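Local coordinates for protein UDP-glucose:anthocyanidin 3-O-glucosyltransferase (Clitoria ternatea, PDB 4REL) that belongs to the GT-B glycosyltransferases of the UDP-glycosyltransferase family, built from two Rossmann-like domains, and holds kaempferol in a pocket, at residues 40-43 with 44-47; 151-154 with 155-159; 394-397 with 398-402; 407-410 with 411-415. All blocks are in the same frame, centred on the assembly; numbering follows the deposited sequence.

Contact 1 (40-43 with 44-47); sequences IGTH and SSNA
Thr42 and Ser45 face each other across the first turn of helix 43-50, each side-chain oxygen turned to the other residue's backbone N-H. Thr42 OG1 accepts from Ser45 N at 3.0 Å, and Ser45 OG accepts from Thr42 N at 2.9 Å. Both hydroxyls lie between their own backbone N and carbonyl carbon (chi1 59° for Thr42, 79° for Ser45), which keeps them close to the main chain. This reciprocal pair is a capping box with Thr42 at the N-cap, and it marks the turn from strand to helix in the beta-alpha-beta unit formed by strand 36-42, helix 43-50 and strand 59-64. A short hydroxyl suits Thr42 because Ser45 N has no earlier helical carbonyl to bond; that of Ser45 returns the bond to the N-H of the cap residue. Asn46 N donates to Thr42 O at 2.8 Å. Gly41, having no side chain, lets Asn46 OD1 and Ser45 OG come close to its CA, at 3.5 and 3.4 Å. The amide is held from beyond the turn, Asn46 ND2 donating to Phe62 O on the neighbouring strand. Ala47 N closes the next turn on the carbonyl of exposed His43.

Contact 2 (151-154 with 155-159); sequences IRDK and CSKDA
Lys154 and Asp158 lie side by side and point the same way, and their ends meet in a salt bridge, Lys154 NZ to Asp158 OD2 at 2.9 Å. The ammonium comes from above the carboxylate plane, 43° out of it. Bends at chi3 (-94°) and chi4 (-89°) curl the lysine chain round to reach it, and Lys154 CG rests 3.8 Å from Asp158 CB on the way. One residue earlier, the chain of Lys157, extended beyond CG, crosses Asp153 at a slant: its CE sits 3.2 Å from Asp153 OD1, and NZ makes a longer salt bridge to the same oxygen at 3.6 Å. Two i to i+4 acid-lysine pairs thus run along the last turns of helix 148-157, on the surface, where long charged side chains can reach along the helix. Asp158 is where the chain leaves helical geometry. Its N still bonds to Lys154 O at 2.9 Å, and its other carboxylate oxygen, OD1, takes the N-H of Ala159 on the anti side, so the group is held by both the lysine and the backbone. On another side of the helix, Cys155 SG packs 4.0 Å from Ile151 CG2. Ile151, buried as suits its branched apolar chain, rests on Phe166 and Val178, and Lys154 also touches Phe166 while NZ reaches Thr163 O weakly. Arg152 is drawn off by Met182 O, to which its NE donates.

Contact 3 (394-397 with 398-402); sequences GFVK and SLNLI
From Gly394 to Ile402 the backbone is regular alpha-helix, and the i to i+4 bonds follow without a break: Ser398 N to Gly394 O, Leu399 N to Phe395 O, Asn400 N to Val396 O and Leu401 N to Lys397 O, all within 2.9 to 3.0 Å. Val396 O accepts a second hydrogen bond. Asn400 folds back so that its ND2 donates to Val396 O at 2.9 Å, with an N-H...O angle of 160°. The oxygen lies close to the amide plane of Asn400 but is approached from above its own carbonyl plane, on the face opposite the backbone donor. Two bonds grip Val396 O, and the amide is fixed alongside the valine, Asn400 ND2 3.5 Å from Val396 CG1. Asparagine fits here because its short arm places an N-H over the preceding turn. On the buried side, Phe395 and Leu399, one turn apart, meet. Phe395 has CG anti to the backbone N (chi1 -174°), which swings the ring forward along the helix until Leu399 CD1 sits over its centre, 3.9 Å from the centroid, in a CH-pi contact. Leu399 CG also meets the ring at Phe395 CE1, 3.6 Å away. A flat ring and a branched aliphatic chain can thus share one ridge of the helix. That ridge faces the sheet: Phe395, Leu399 and Ile402 all rest on Ile360 of strand 359-361, with Phe395 and Ile402 reaching on to strand 337-342, while Phe395 and Val396 meet Ala288 of helix 279-292.

Contact 4 (407-410 with 411-415); sequences DGKK and IRDNA
The long arm of Lys409 leaves with CG anti to the backbone N (chi1 175°), runs extended, and bends only at chi4 (-67°), which turns its ammonium toward Asp413. Lys409 NZ donates to the syn lone pair of Asp413 OD2 at 2.9 Å, a salt bridge that spans one helical turn. Arg412 bends instead at chi3 (-62°), laying its guanidinium over the chain at Gly408 and Lys409: Arg412 NH1 is 3.4 Å from Gly408 C and NH2 is 3.4 Å from Lys409 CA, and these two carbons both lie under one face of the group. Gly408, without a side chain, lets the flat group lie close to its backbone. The guanidinium is held by carbonyls at the end of helix 392-403 and in the link that follows, NH1 donating to Ile402 O and Gln405 O. These groups mark the first turns of helix 409-425, entered through a short 3-10 segment, and the change of winding is bridged by a water that donates to Asp407 O at 2.8 Å and accepts from Ile411 N at 3.0 Å. From there the alpha-helical bonds take over, Arg412 N to Gly408 O and Asp413 N to Lys409 O. Further along, Lys410 CG passes 3.5 Å from Asn414 ND2 as the two side chains cross at a slant. Glu380 secures both, its carboxylate pairing with Lys410 NZ and its main-chain O accepting from Asn414 ND2. Apolar Ile411 rests on Ile402 and Pro358.

Overall arrangement
All four contacts are local and follow one another along the chain, but only contacts 3 and 4 touch. Their centres are 13 Å apart, and helices 392-403 and 409-425, which follow each other in the chain, meet where Leu401 CD1 of contact 3 packs 3.6 Å from both Gly408 N and Asp407 C of contact 4. Contact 1 lies across the chain's centre from this pair, about 41 and 42 Å away between centres. Contact 2 is about 39 Å from contact 1, centre to centre. Contacts 1 and 2 lie nearer the bound kaempferol, though neither supplies a residue of its pocket: the side chains of Ser44 and Arg152 are about 11 and 10 Å from it.

Contact 1 (40-43 with 44-47)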
# COMPACT_ATOMS: atom_id res chain seq x y z
N ILE A 40 2.20 2.91 -18.98
CA ILE A 40 2.43 1.66 -19.69
C ILE A 40 2.11 0.49 -18.77
O ILE A 40 2.85 0.19 -17.84
CB ILE A 40 3.90 1.56 -20.16
CG1 ILE A 40 4.25 2.75 -21.06
CG2 ILE A 40 4.16 0.24 -20.87
CD1 ILE A 40 5.76 2.94 -21.30
N GLY A 41 0.98 -0.17 -19.03
CA GLY A 41 0.55 -1.29 -18.20
C GLY A 41 0.24 -2.52 -19.02
O GLY A 41 0.49 -2.53 -20.23
N THR A 42 -0.29 -3.55 -18.38
CA THR A 42 -0.71 -4.75 -19.09
C THR A 42 -2.18 -4.60 -19.44
O THR A 42 -2.84 -3.66 -18.98
CB THR A 42 -0.55 -6.00 -18.22
OG1 THR A 42 -1.32 -5.83 -17.02
CG2 THR A 42 0.91 -6.18 -17.82
N HIS A 43 -2.72 -5.52 -20.23
CA HIS A 43 -4.14 -5.44 -20.57
C HIS A 43 -4.95 -5.50 -19.28
O HIS A 43 -5.86 -4.69 -19.07
CB HIS A 43 -4.56 -6.54 -21.55
CG HIS A 43 -6.03 -6.54 -21.84
ND1 HIS A 43 -6.58 -5.83 -22.89
CD2 HIS A 43 -7.06 -7.16 -21.22
CE1 HIS A 43 -7.89 -6.02 -22.89
NE2 HIS A 43 -8.21 -6.82 -21.89
N SER A 44 -4.60 -6.41 -18.39
CA SER A 44 -5.35 -6.54 -17.14
C SER A 44 -5.18 -5.33 -16.21
O SER A 44 -6.14 -4.92 -15.56
CB SER A 44 -5.03 -7.85 -16.42
OG SER A 44 -3.67 -7.91 -16.07
N SER A 45 -3.99 -4.73 -16.15
CA SER A 45 -3.80 -3.59 -15.26
C SER A 45 -4.47 -2.34 -15.84
O SER A 45 -4.98 -1.50 -15.09
CB SER A 45 -2.33 -3.34 -14.92
OG SER A 45 -1.63 -2.67 -15.95
N ASN A 46 -4.46 -2.23 -17.16
CA ASN A 46 -5.12 -1.10 -17.81
C ASN A 46 -6.63 -1.21 -17.66
O ASN A 46 -7.31 -0.21 -17.42
CB ASN A 46 -4.70 -0.96 -19.27
CG ASN A 46 -3.26 -0.47 -19.43
OD1 ASN A 46 -2.66 0.05 -18.50
ND2 ASN A 46 -2.72 -0.63 -20.63
N ALA A 47 -7.16 -2.42 -17.76
CA ALA A 47 -8.60 -2.62 -17.55
C ALA A 47 -8.98 -2.20 -16.13
O ALA A 47 -9.99 -1.53 -15.92
CB ALA A 47 -8.97 -4.07 -17.79

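Contact 2 (151-154 with 155-159)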
# COMPACT_ATOMS: atom_id res chain seq x y z
N ILE A 151 19.97 -8.70 8.51
CA ILE A 151 18.63 -9.18 8.83
C ILE A 151 18.58 -10.71 8.76
O ILE A 151 18.06 -11.35 9.69
CB ILE A 151 17.58 -8.50 7.92
CG1 ILE A 151 17.37 -7.06 8.40
CG2 ILE A 151 16.27 -9.27 7.96
CD1 ILE A 151 16.69 -6.14 7.38
N ARG A 152 19.13 -11.30 7.71
CA ARG A 152 19.14 -12.75 7.58
C ARG A 152 19.91 -13.39 8.72
O ARG A 152 19.50 -14.41 9.27
CB ARG A 152 19.72 -13.19 6.24
CG ARG A 152 18.84 -12.81 5.07
CD ARG A 152 19.37 -13.36 3.77
NE ARG A 152 18.40 -13.18 2.69
CZ ARG A 152 18.69 -13.38 1.41
NH1 ARG A 152 19.91 -13.74 1.05
NH2 ARG A 152 17.75 -13.20 0.48
N ASP A 153 21.05 -12.79 9.06
CA ASP A 153 21.87 -13.34 10.14
C ASP A 153 21.12 -13.29 11.47
O ASP A 153 21.09 -14.28 12.21
CB ASP A 153 23.20 -12.60 10.24
CG ASP A 153 24.24 -13.39 11.02
OD1 ASP A 153 24.25 -14.64 10.88
OD2 ASP A 153 25.04 -12.79 11.76
N LYS A 154 20.51 -12.15 11.77
CA LYS A 154 19.75 -12.01 13.01
C LYS A 154 18.53 -12.93 13.04
O LYS A 154 18.25 -13.56 14.06
CB LYS A 154 19.35 -10.54 13.24
CG LYS A 154 18.67 -10.30 14.59
CD LYS A 154 18.69 -8.83 14.98
CE LYS A 154 19.88 -8.50 15.87
NZ LYS A 154 19.59 -8.68 17.33
N CYS A 155 17.80 -13.01 11.93
CA CYS A 155 16.61 -13.87 11.90
C CYS A 155 16.96 -15.34 12.06
O CYS A 155 16.16 -16.12 12.56
CB CYS A 155 15.80 -13.65 10.62
SG CYS A 155 15.02 -12.02 10.56
N SER A 156 18.17 -15.70 11.64
CA SER A 156 18.61 -17.09 11.72
C SER A 156 19.15 -17.46 13.10
O SER A 156 18.98 -18.59 13.56
CB SER A 156 19.68 -17.36 10.66
OG SER A 156 20.22 -18.66 10.83
N LYS A 157 19.80 -16.52 13.77
CA LYS A 157 20.53 -16.81 15.01
C LYS A 157 19.82 -16.37 16.28
O LYS A 157 19.91 -17.04 17.32
CB LYS A 157 21.91 -16.15 14.98
CG LYS A 157 22.88 -16.71 13.96
CD LYS A 157 24.14 -15.87 13.97
CE LYS A 157 25.29 -16.54 13.23
NZ LYS A 157 26.54 -15.74 13.40
N ASP A 158 19.15 -15.23 16.21
CA ASP A 158 18.58 -14.59 17.39
C ASP A 158 17.14 -15.01 17.67
O ASP A 158 16.55 -15.79 16.92
CB ASP A 158 18.67 -13.06 17.23
CG ASP A 158 19.26 -12.37 18.45
OD1 ASP A 158 18.97 -12.81 19.59
OD2 ASP A 158 20.02 -11.40 18.26
N ALA A 159 16.57 -14.50 18.76
CA ALA A 159 15.21 -14.86 19.18
C ALA A 159 14.19 -14.18 18.27
O ALA A 159 14.51 -13.19 17.62
CB ALA A 159 14.98 -14.47 20.62

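Contact 3 (394-397 with 398-402)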
# COMPACT_ATOMS: atom_id res chain seq x y z
N GLY A 394 -9.05 -13.87 21.89
CA GLY A 394 -8.04 -12.84 21.72
C GLY A 394 -8.58 -11.60 21.02
O GLY A 394 -8.31 -10.48 21.43
N PHE A 395 -9.35 -11.82 19.96
CA PHE A 395 -9.91 -10.73 19.17
C PHE A 395 -10.96 -9.97 19.99
O PHE A 395 -11.03 -8.74 19.92
CB PHE A 395 -10.48 -11.30 17.86
CG PHE A 395 -10.98 -10.26 16.89
CD1 PHE A 395 -10.50 -8.96 16.91
CD2 PHE A 395 -11.93 -10.60 15.95
CE1 PHE A 395 -10.97 -8.03 16.01
CE2 PHE A 395 -12.41 -9.68 15.05
CZ PHE A 395 -11.93 -8.38 15.07
N VAL A 396 -11.78 -10.69 20.76
CA VAL A 396 -12.73 -10.03 21.65
C VAL A 396 -12.00 -9.09 22.60
O VAL A 396 -12.43 -7.96 22.82
CB VAL A 396 -13.58 -11.05 22.46
CG1 VAL A 396 -14.29 -10.36 23.63
CG2 VAL A 396 -14.60 -11.73 21.57
N LYS A 397 -10.88 -9.55 23.15
CA LYS A 397 -10.10 -8.71 24.06
C LYS A 397 -9.57 -7.46 23.35
O LYS A 397 -9.66 -6.37 23.90
CB LYS A 397 -8.96 -9.50 24.72
CG LYS A 397 -9.46 -10.53 25.73
CD LYS A 397 -8.33 -11.37 26.31
CE LYS A 397 -8.88 -12.46 27.23
NZ LYS A 397 -7.79 -13.25 27.88
N SER A 398 -9.07 -7.61 22.12
CA SER A 398 -8.56 -6.46 21.38
C SER A 398 -9.67 -5.47 21.05
O SER A 398 -9.47 -4.25 21.11
CB SER A 398 -7.85 -6.90 20.10
OG SER A 398 -6.70 -7.67 20.42
N LEU A 399 -10.85 -5.99 20.70
CA LEU A 399 -11.99 -5.13 20.38
C LEU A 399 -12.39 -4.33 21.61
O LEU A 399 -12.65 -3.13 21.51
CB LEU A 399 -13.18 -5.97 19.89
CG LEU A 399 -13.07 -6.54 18.47
CD1 LEU A 399 -14.10 -7.63 18.23
CD2 LEU A 399 -13.28 -5.41 17.49
N ASN A 400 -12.42 -4.97 22.77
CA ASN A 400 -12.79 -4.25 23.99
C ASN A 400 -11.78 -3.18 24.37
O ASN A 400 -12.14 -2.08 24.77
CB ASN A 400 -13.01 -5.21 25.15
CG ASN A 400 -14.41 -5.79 25.16
OD1 ASN A 400 -15.35 -5.18 25.68
ND2 ASN A 400 -14.56 -6.98 24.58
N LEU A 401 -10.50 -3.53 24.25
CA LEU A 401 -9.41 -2.63 24.59
C LEU A 401 -9.54 -1.31 23.84
O LEU A 401 -9.56 -0.24 24.46
CB LEU A 401 -8.06 -3.27 24.28
CG LEU A 401 -6.85 -2.36 24.44
CD1 LEU A 401 -6.72 -1.94 25.90
CD2 LEU A 401 -5.59 -3.06 23.98
N ILE A 402 -9.66 -1.40 22.52
CA ILE A 402 -9.70 -0.20 21.68
C ILE A 402 -11.05 0.53 21.73
O ILE A 402 -11.09 1.76 21.84
CB ILE A 402 -9.37 -0.53 20.21
CG1 ILE A 402 -8.00 -1.22 20.10
CG2 ILE A 402 -9.45 0.71 19.34
CD1 ILE A 402 -6.83 -0.40 20.60

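Contact 4 (407-410 with 411-415)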
# COMPACT_ATOMS: atom_id res chain seq x y z
N ASP A 407 -8.16 1.43 29.44
CA ASP A 407 -6.81 0.99 29.07
C ASP A 407 -6.45 1.27 27.61
O ASP A 407 -5.27 1.24 27.24
CB ASP A 407 -6.64 -0.50 29.35
CG ASP A 407 -6.34 -0.79 30.81
OD1 ASP A 407 -6.12 0.18 31.58
OD2 ASP A 407 -6.33 -1.98 31.17
N GLY A 408 -7.46 1.51 26.77
CA GLY A 408 -7.22 1.81 25.37
C GLY A 408 -7.21 3.31 25.09
O GLY A 408 -7.12 3.74 23.94
N LYS A 409 -7.31 4.11 26.14
CA LYS A 409 -7.43 5.56 25.95
C LYS A 409 -6.20 6.18 25.30
O LYS A 409 -6.32 7.06 24.43
CB LYS A 409 -7.74 6.25 27.28
CG LYS A 409 -7.74 7.78 27.18
CD LYS A 409 -8.32 8.42 28.43
CE LYS A 409 -8.35 9.94 28.31
NZ LYS A 409 -6.98 10.53 28.27
N LYS A 410 -5.01 5.72 25.70
CA LYS A 410 -3.78 6.23 25.11
C LYS A 410 -3.78 6.02 23.60
O LYS A 410 -3.46 6.92 22.83
CB LYS A 410 -2.56 5.55 25.73
CG LYS A 410 -1.26 5.89 25.01
CD LYS A 410 -0.07 5.09 25.53
CE LYS A 410 1.24 5.59 24.91
NZ LYS A 410 2.45 4.93 25.50
N ILE A 411 -4.14 4.81 23.18
CA ILE A 411 -4.20 4.51 21.75
C ILE A 411 -5.22 5.37 21.01
O ILE A 411 -4.95 5.89 19.92
CB ILE A 411 -4.50 3.01 21.54
CG1 ILE A 411 -3.22 2.22 21.83
CG2 ILE A 411 -4.98 2.75 20.13
CD1 ILE A 411 -3.45 0.75 22.06
N ARG A 412 -6.40 5.54 21.61
CA ARG A 412 -7.43 6.39 21.02
C ARG A 412 -6.94 7.83 20.92
O ARG A 412 -7.16 8.49 19.90
CB ARG A 412 -8.73 6.30 21.82
CG ARG A 412 -9.43 4.93 21.68
CD ARG A 412 -10.84 4.90 22.28
NE ARG A 412 -10.82 5.17 23.72
CZ ARG A 412 -10.68 4.25 24.68
NH1 ARG A 412 -10.56 2.96 24.38
NH2 ARG A 412 -10.68 4.63 25.95
N ASP A 413 -6.29 8.32 21.97
CA ASP A 413 -5.78 9.69 21.97
C ASP A 413 -4.69 9.86 20.92
O ASP A 413 -4.63 10.88 20.22
CB ASP A 413 -5.22 10.06 23.35
CG ASP A 413 -6.30 10.32 24.39
OD1 ASP A 413 -7.49 10.47 24.00
OD2 ASP A 413 -5.97 10.37 25.59
N ASN A 414 -3.83 8.85 20.82
CA ASN A 414 -2.75 8.89 19.84
C ASN A 414 -3.27 8.92 18.41
O ASN A 414 -2.71 9.59 17.56
CB ASN A 414 -1.79 7.70 20.02
CG ASN A 414 -0.95 7.83 21.27
OD1 ASN A 414 -0.80 8.92 21.82
ND2 ASN A 414 -0.37 6.71 21.71
N ALA A 415 -4.36 8.19 18.16
CA ALA A 415 -4.93 8.18 16.82
C ALA A 415 -5.38 9.59 16.43
O ALA A 415 -5.21 10.00 15.27
CB ALA A 415 -6.11 7.20 16.74
O HOH W 1 -4.04 2.65 25.22